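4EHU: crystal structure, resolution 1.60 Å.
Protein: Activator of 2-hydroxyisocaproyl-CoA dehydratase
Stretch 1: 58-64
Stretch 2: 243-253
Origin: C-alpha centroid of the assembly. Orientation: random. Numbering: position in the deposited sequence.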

ATOM      1  N   LYS A  58       2.582 -24.443 -33.832  1.00 33.97           N
ATOM      2  CA  LYS A  58       3.893 -25.088 -33.903  1.00 37.29           C
ATOM      3  C   LYS A  58       4.716 -24.914 -32.623  1.00 32.97           C
ATOM      4  O   LYS A  58       5.344 -25.873 -32.174  1.00 37.46           O
ATOM      5  N   LYS A  59       4.721 -23.695 -32.059  1.00 29.44           N
ATOM      6  CA  LYS A  59       5.366 -23.410 -30.777  1.00 29.77           C
ATOM      7  C   LYS A  59       4.500 -22.476 -29.933  1.00 28.77           C
ATOM      8  O   LYS A  59       3.811 -21.590 -30.463  1.00 31.04           O
ATOM      9  N   VAL A  60       4.549 -22.693 -28.628  1.00 26.97           N
ATOM     10  CA  VAL A  60       3.854 -21.869 -27.655  1.00 29.91           C
ATOM     11  C   VAL A  60       4.858 -21.364 -26.636  1.00 32.91           C
ATOM     12  O   VAL A  60       5.645 -22.140 -26.109  1.00 31.00           O
ATOM     13  N   VAL A  61       4.837 -20.064 -26.359  1.00 26.92           N
ATOM     14  CA  VAL A  61       5.652 -19.511 -25.274  1.00 25.30           C
ATOM     15  C   VAL A  61       4.744 -18.836 -24.261  1.00 25.27           C
ATOM     16  O   VAL A  61       3.797 -18.144 -24.630  1.00 24.93           O
ATOM     17  N   VAL A  62       5.038 -19.040 -22.979  1.00 25.49           N
ATOM     18  CA  VAL A  62       4.280 -18.390 -21.918  1.00 25.53           C
ATOM     19  C   VAL A  62       5.182 -17.466 -21.115  1.00 24.92           C
ATOM     20  O   VAL A  62       6.359 -17.751 -20.895  1.00 27.20           O
ATOM     21  N   THR A  63       4.609 -16.354 -20.689  1.00 26.10           N
ATOM     22  CA  THR A  63       5.339 -15.349 -19.929  1.00 26.03           C
ATOM     23  C   THR A  63       4.441 -14.844 -18.811  1.00 25.52           C
ATOM     24  O   THR A  63       3.305 -15.284 -18.680  1.00 23.22           O
ATOM     25  N   GLY A  64       4.970 -13.943 -17.995  1.00 22.39           N
ATOM     26  CA  GLY A  64       4.202 -13.324 -16.925  1.00 25.78           C
ATOM     27  C   GLY A  64       4.435 -13.991 -15.581  1.00 25.29           C
ATOM     28  O   GLY A  64       5.131 -14.993 -15.479  1.00 27.13           O
ATOM     29  N   THR A 243       1.319  -6.599 -25.430  1.00 18.70           N
ATOM     30  CA  THR A 243       2.684  -6.626 -25.960  1.00 16.30           C
ATOM     31  C   THR A 243       3.506  -7.782 -25.402  1.00 21.08           C
ATOM     32  O   THR A 243       4.428  -8.277 -26.072  1.00 18.95           O
ATOM     33  N   GLY A 244       3.165  -8.208 -24.191  1.00 15.96           N
ATOM     34  CA  GLY A 244       3.870  -9.329 -23.571  1.00 18.43           C
ATOM     35  C   GLY A 244       3.527 -10.613 -24.316  1.00 18.95           C
ATOM     36  O   GLY A 244       4.396 -11.446 -24.607  1.00 20.43           O
ATOM     37  N   ALA A 245       2.247 -10.799 -24.604  1.00 18.77           N
ATOM     38  CA  ALA A 245       1.813 -11.983 -25.353  1.00 22.74           C
ATOM     39  C   ALA A 245       2.364 -11.973 -26.774  1.00 21.98           C
ATOM     40  O   ALA A 245       2.721 -13.026 -27.322  1.00 22.12           O
ATOM     41  N   LEU A 246       2.425 -10.790 -27.381  1.00 20.85           N
ATOM     42  CA  LEU A 246       3.013 -10.665 -28.710  1.00 21.60           C
ATOM     43  C   LEU A 246       4.489 -11.029 -28.676  1.00 22.32           C
ATOM     44  O   LEU A 246       4.966 -11.766 -29.544  1.00 21.34           O
ATOM     45  N   GLY A 247       5.210 -10.549 -27.658  1.00 20.01           N
ATOM     46  CA  GLY A 247       6.621 -10.861 -27.538  1.00 20.11           C
ATOM     47  C   GLY A 247       6.818 -12.356 -27.371  1.00 21.81           C
ATOM     48  O   GLY A 247       7.687 -12.958 -27.998  1.00 20.22           O
ATOM     49  N   ALA A 248       5.990 -12.962 -26.535  1.00 19.41           N
ATOM     50  CA  ALA A 248       6.028 -14.421 -26.369  1.00 22.52           C
ATOM     51  C   ALA A 248       5.785 -15.141 -27.709  1.00 25.38           C
ATOM     52  O   ALA A 248       6.473 -16.116 -28.046  1.00 22.01           O
ATOM     53  N   ALA A 249       4.819 -14.661 -28.489  1.00 22.60           N
ATOM     54  CA  ALA A 249       4.498 -15.301 -29.773  1.00 23.96           C
ATOM     55  C   ALA A 249       5.683 -15.185 -30.737  1.00 26.78           C
ATOM     56  O   ALA A 249       5.928 -16.067 -31.543  1.00 25.43           O
ATOM     57  N   LEU A 250       6.432 -14.095 -30.629  1.00 22.61           N
ATOM     58  CA  LEU A 250       7.588 -13.869 -31.484  1.00 24.30           C
ATOM     59  C   LEU A 250       8.752 -14.764 -31.059  1.00 26.71           C
ATOM     60  O   LEU A 250       9.469 -15.302 -31.911  1.00 26.21           O
ATOM     61  N   TYR A 251       8.949 -14.938 -29.755  1.00 22.46           N
ATOM     62  CA  TYR A 251       9.957 -15.888 -29.296  1.00 23.29           C
ATOM     63  C   TYR A 251       9.539 -17.289 -29.702  1.00 24.58           C
ATOM     64  O   TYR A 251      10.383 -18.131 -29.958  1.00 26.17           O
ATOM     65  N   ALA A 252       8.237 -17.535 -29.755  1.00 23.55           N
ATOM     66  CA  ALA A 252       7.742 -18.852 -30.168  1.00 28.09           C
ATOM     67  C   ALA A 252       8.067 -19.084 -31.639  1.00 22.87           C
ATOM     68  O   ALA A 252       8.428 -20.195 -32.041  1.00 26.77           O
ATOM     69  N   PHE A 253       7.910 -18.039 -32.443  1.00 25.64           N
ATOM     70  CA  PHE A 253       8.292 -18.069 -33.840  1.00 27.20           C
ATOM     71  C   PHE A 253       9.789 -18.334 -33.966  1.00 26.23           C
ATOM     72  O   PHE A 253      10.192 -19.143 -34.805  1.00 29.14           O
TER

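The strand 59-63 lies against the helix 243-253 with its axis 6.8 Å away at closest approach and the two N-to-C directions 142° apart, so the two segments run roughly antiparallel. At this close approach the helix offers small residues, Gly244, Ala248 and Ala252, spaced four apart, and the strand answers with Lys59, Val61 and Thr63, whose CA-to-CB bonds all point toward the helix. Val60 and Val62, between them, point away, as strand alternation requires.

Val61 is the center of the contact, with 76 Å² covered by the helix. Its chi1 of 167° (t) places the two methyls against successive helical turns: Val61 CG1 lies 3.7 Å from Ala248 CB, and Val61 CG2 lies 3.7 Å from Ala252 CB and 3.6 Å from Ala252 CA. Between these turns, Val61 CB approaches Ala248 O to 3.3 Å. That oxygen already accepts a hydrogen bond from Ala252 N (2.8 Å), so the strand packs on a carbonyl engaged within the helix. Val61 CG2 also reaches Tyr251 CB at 4.3 Å, although the tyrosine's end leads away.

Ala252, with 71 Å² covered, joins Val61 to Lys59. Lys59 CB sits 4.0 Å from Ala252 CB and 3.2 Å from Ala252 O; with chi1 and chi2 both m (-62° and -73°), the end of the lysine leads away, and NZ is hydrogen-bonded elsewhere in the structure.

Ala248, with 51 Å² covered, likewise bridges Val61 and Thr63. At chi1 -170° (t), Thr63 presents CG2 to the helix, 4.3 Å from Ala248 CB and 3.8 Å from Gly244 O. Its OG1 finds its partner elsewhere. An ideal CB on Gly244 would lie 4.2 Å from Thr63 CG2, a distance that implies no clash.

No hydrogen bond crosses the interface; the 308 Å² buried is held by van der Waals packing.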

ATOM      1  CB  LYS A  58       4.678 -24.576 -35.114  1.00 36.62           C
ATOM      2  CG  LYS A  58       6.085 -25.133 -35.232  1.00 51.72           C
ATOM      3  CD  LYS A  58       6.221 -26.035 -36.450  1.00 73.10           C
ATOM      4  CE  LYS A  58       7.607 -26.664 -36.545  1.00 81.38           C
ATOM      5  NZ  LYS A  58       8.676 -25.671 -36.858  1.00 76.68           N
ATOM      6  CB  LYS A  59       6.733 -22.740 -30.965  1.00 29.64           C
ATOM      7  CG  LYS A  59       7.756 -23.584 -31.723  1.00 36.13           C
ATOM      8  CD  LYS A  59       8.288 -24.737 -30.897  1.00 37.04           C
ATOM      9  CE  LYS A  59       9.434 -25.432 -31.628  1.00 46.70           C
ATOM     10  NZ  LYS A  59      10.000 -26.598 -30.886  1.00 46.95           N
ATOM     11  CB  VAL A  60       2.784 -22.684 -26.897  1.00 39.53           C
ATOM     12  CG1 VAL A  60       2.089 -21.810 -25.849  1.00 50.99           C
ATOM     13  CG2 VAL A  60       1.774 -23.276 -27.873  1.00 41.84           C
ATOM     14  CB  VAL A  61       6.696 -18.496 -25.791  1.00 24.77           C
ATOM     15  CG1 VAL A  61       7.312 -17.699 -24.628  1.00 29.44           C
ATOM     16  CG2 VAL A  61       7.777 -19.207 -26.614  1.00 26.29           C
ATOM     17  CB  VAL A  62       3.613 -19.430 -20.991  1.00 26.18           C
ATOM     18  CG1 VAL A  62       4.667 -20.238 -20.248  1.00 29.72           C
ATOM     19  CG2 VAL A  62       2.672 -18.751 -20.013  1.00 33.40           C
ATOM     20  CB  THR A  63       5.790 -14.195 -20.852  1.00 22.19           C
ATOM     21  OG1 THR A  63       6.710 -13.330 -20.165  1.00 21.22           O
ATOM     22  CG2 THR A  63       4.607 -13.387 -21.344  1.00 24.87           C
ATOM     23  CB  THR A 243       3.437  -5.314 -25.701  1.00 15.59           C
ATOM     24  OG1 THR A 243       3.285  -4.935 -24.336  1.00 18.14           O
ATOM     25  CG2 THR A 243       2.860  -4.182 -26.589  1.00 18.80           C
ATOM     26  CB  ALA A 245       0.295 -12.075 -25.372  1.00 24.92           C
ATOM     27  CB  LEU A 246       2.838  -9.233 -29.223  1.00 20.96           C
ATOM     28  CG  LEU A 246       3.491  -8.954 -30.566  1.00 20.50           C
ATOM     29  CD1 LEU A 246       2.922  -9.884 -31.638  1.00 23.27           C
ATOM     30  CD2 LEU A 246       3.223  -7.488 -30.933  1.00 22.58           C
ATOM     31  CB  ALA A 248       5.002 -14.874 -25.315  1.00 21.75           C
ATOM     32  CB  ALA A 249       3.229 -14.683 -30.385  1.00 22.24           C
ATOM     33  CB  LEU A 250       8.004 -12.397 -31.434  1.00 22.88           C
ATOM     34  CG  LEU A 250       7.101 -11.475 -32.245  1.00 19.70           C
ATOM     35  CD1 LEU A 250       7.247 -10.020 -31.752  1.00 20.90           C
ATOM     36  CD2 LEU A 250       7.442 -11.588 -33.720  1.00 23.58           C
ATOM     37  CB  TYR A 251      10.174 -15.837 -27.789  1.00 24.05           C
ATOM     38  CG  TYR A 251      11.039 -14.683 -27.381  1.00 24.48           C
ATOM     39  CD1 TYR A 251      12.332 -14.560 -27.868  1.00 25.66           C
ATOM     40  CD2 TYR A 251      10.560 -13.699 -26.526  1.00 25.28           C
ATOM     41  CE1 TYR A 251      13.115 -13.497 -27.530  1.00 26.37           C
ATOM     42  CE2 TYR A 251      11.343 -12.656 -26.162  1.00 24.95           C
ATOM     43  CZ  TYR A 251      12.619 -12.543 -26.669  1.00 28.96           C
ATOM     44  OH  TYR A 251      13.404 -11.469 -26.303  1.00 27.86           O
ATOM     45  CB  ALA A 252       6.240 -18.946 -29.920  1.00 26.63           C
ATOM     46  CB  PHE A 253       7.903 -16.752 -34.524  1.00 26.07           C
ATOM     47  CG  PHE A 253       8.412 -16.621 -35.940  1.00 29.41           C
ATOM     48  CD1 PHE A 253       7.785 -17.288 -36.990  1.00 31.34           C
ATOM     49  CD2 PHE A 253       9.500 -15.812 -36.221  1.00 35.61           C
ATOM     50  CE1 PHE A 253       8.238 -17.155 -38.282  1.00 34.80           C
ATOM     51  CE2 PHE A 253       9.963 -15.675 -37.517  1.00 37.37           C
ATOM     52  CZ  PHE A 253       9.326 -16.344 -38.552  1.00 36.18           C
TER